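Local coordinates for endo-beta-1,4-glucanase (Bacillus licheniformis, PDB 2JEN), which hydrolyses internal beta-1,4-glucan linkages of plant cell-wall xyloglucan as a family 12 glycoside hydrolase, at the interface of chains A and B. Numbering follows the deposited sequence. Chains: chain A/B, Endo-beta-1,4-glucanase.

The interface of chains A and B. Residues chain A 57-58, 80-83; chain B 66, 68, 71-72, 252.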
# COMPACT_ATOMS: atom_id res chain seq x y z
N GLN A 57 14.79 -8.05 -13.07
CA GLN A 57 15.96 -8.12 -12.21
C GLN A 57 16.12 -6.95 -11.25
O GLN A 57 17.19 -6.76 -10.66
CB GLN A 57 17.23 -8.28 -13.06
CG GLN A 57 17.24 -9.52 -13.94
CD GLN A 57 18.53 -9.67 -14.67
OE1 GLN A 57 18.70 -9.16 -15.76
NE2 GLN A 57 19.46 -10.37 -14.05
N VAL A 58 15.04 -6.19 -11.07
CA VAL A 58 15.03 -5.07 -10.12
C VAL A 58 13.87 -5.17 -9.15
O VAL A 58 12.90 -5.90 -9.40
CB VAL A 58 15.08 -3.69 -10.82
CG1 VAL A 58 16.39 -3.55 -11.66
CG2 VAL A 58 13.86 -3.46 -11.70
N PRO A 80 13.62 2.56 -8.73
CA PRO A 80 14.92 2.86 -8.13
C PRO A 80 16.07 2.03 -8.68
O PRO A 80 16.29 0.90 -8.28
CB PRO A 80 14.69 2.62 -6.63
CG PRO A 80 13.24 2.52 -6.45
CD PRO A 80 12.72 1.96 -7.74
N SER A 81 16.82 2.62 -9.60
CA SER A 81 17.95 1.95 -10.25
C SER A 81 18.82 2.98 -10.98
O SER A 81 18.29 3.95 -11.54
CB SER A 81 17.43 0.98 -11.31
OG SER A 81 18.53 0.30 -11.99
N ASN A 82 20.11 2.72 -11.02
CA ASN A 82 21.07 3.55 -11.74
C ASN A 82 21.45 3.02 -13.11
O ASN A 82 22.24 3.67 -13.81
CB ASN A 82 22.33 3.79 -10.91
CG ASN A 82 23.10 2.52 -10.63
OD1 ASN A 82 23.28 1.69 -11.54
ND2 ASN A 82 23.59 2.36 -9.40
N THR A 83 20.92 1.86 -13.52
CA THR A 83 21.45 1.22 -14.68
C THR A 83 20.82 1.72 -15.97
O THR A 83 19.78 2.35 -15.98
CB THR A 83 21.36 -0.30 -14.62
OG1 THR A 83 19.98 -0.66 -14.73
CG2 THR A 83 22.01 -0.89 -13.35
N TYR B 66 16.44 -1.40 -0.71
CA TYR B 66 16.47 -2.29 -1.87
C TYR B 66 17.88 -2.61 -2.31
O TYR B 66 18.82 -1.85 -2.14
CB TYR B 66 15.69 -1.69 -3.04
CG TYR B 66 16.36 -0.52 -3.75
CD1 TYR B 66 16.18 0.79 -3.34
CD2 TYR B 66 17.16 -0.74 -4.84
CE1 TYR B 66 16.78 1.83 -4.02
CE2 TYR B 66 17.77 0.29 -5.53
CZ TYR B 66 17.59 1.58 -5.09
OH TYR B 66 18.13 2.63 -5.83
N ASN B 68 19.36 -4.31 -5.93
CA ASN B 68 19.26 -4.93 -7.25
C ASN B 68 20.55 -5.69 -7.58
O ASN B 68 20.51 -6.80 -8.10
CB ASN B 68 18.96 -3.90 -8.33
CG ASN B 68 17.66 -3.16 -8.10
OD1 ASN B 68 16.70 -3.74 -7.56
ND2 ASN B 68 17.63 -1.89 -8.50
N SER B 71 26.17 -3.05 -7.14
CA SER B 71 26.40 -1.70 -7.68
C SER B 71 25.10 -0.95 -8.01
O SER B 71 25.13 0.00 -8.75
CB SER B 71 27.29 -1.77 -8.93
OG SER B 71 26.63 -2.42 -9.99
N ASP B 72 23.99 -1.39 -7.43
CA ASP B 72 22.70 -0.76 -7.68
C ASP B 72 21.78 -1.10 -6.52
O ASP B 72 21.04 -2.08 -6.54
CB ASP B 72 22.12 -1.26 -9.02
CG ASP B 72 20.87 -0.52 -9.44
OD1 ASP B 72 20.73 0.69 -9.11
OD2 ASP B 72 20.02 -1.14 -10.16
N ASN B 252 20.54 6.31 -4.25
CA ASN B 252 21.02 5.16 -4.97
C ASN B 252 22.52 5.14 -4.83
O ASN B 252 23.18 6.20 -4.94
CB ASN B 252 20.63 5.22 -6.44
CG ASN B 252 21.21 4.09 -7.22
OD1 ASN B 252 20.59 2.96 -7.36
ND2 ASN B 252 22.38 4.32 -7.71
O HOH W 1 18.76 -9.07 -9.15
O HOH W 2 25.39 0.10 -11.94
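The loop A:Pro80 to A:Thr83, extended at A:Ser81 (phi/psi -166/147°) and bent at A:Asn82, faces B:Asp72 at the start of strand 72-79 and the neighbouring B:Tyr66, B:Asn68 and B:Asn252. The B:Asp72 carboxylate sits at the centre. Its CG is anti to the backbone N (chi1 -173°), which carries both oxygens to the loop. B:Asp72 OD1 takes the backbone N of A:Asn82 at 2.8 Å, from above the carboxylate plane. B:Asp72 OD2 takes the A:Ser81 hydroxyl OG on its syn side, also at 2.8 Å. Within chain B, B:Asn68 ND2 donates to B:Asp72 OD2 at 3.0 Å, from the face opposite A:Ser81 OG. These bonds should fix the rotation of the carboxylate and may favour its charged form. B:Asn68 ND2 also donates across to the carbonyl O of A:Pro80 at 3.1 Å, while its amide packs against A:Val58. A:Pro80 CB lies over the face of the B:Tyr66 ring, 3.8 Å from its centroid. The tyrosine OH donates to B:Asn252 OD1. The A:Asn82 side chain runs alongside B:Asp72, pointing the other way. A:Asn82 ND2 makes a straight bond to a lone pair of B:Ser71 O at 2.9 Å. The approach of this ND2 to B:Asn252 ND2 sets two amide nitrogens together and is doubtful. Water 2 links A:Asn82 OD1 to B:Ser71 O, and water 1 links A:Gln57 O to B:Asn68 O. This small polar patch helps join two enzyme copies, possibly only as crystal packing.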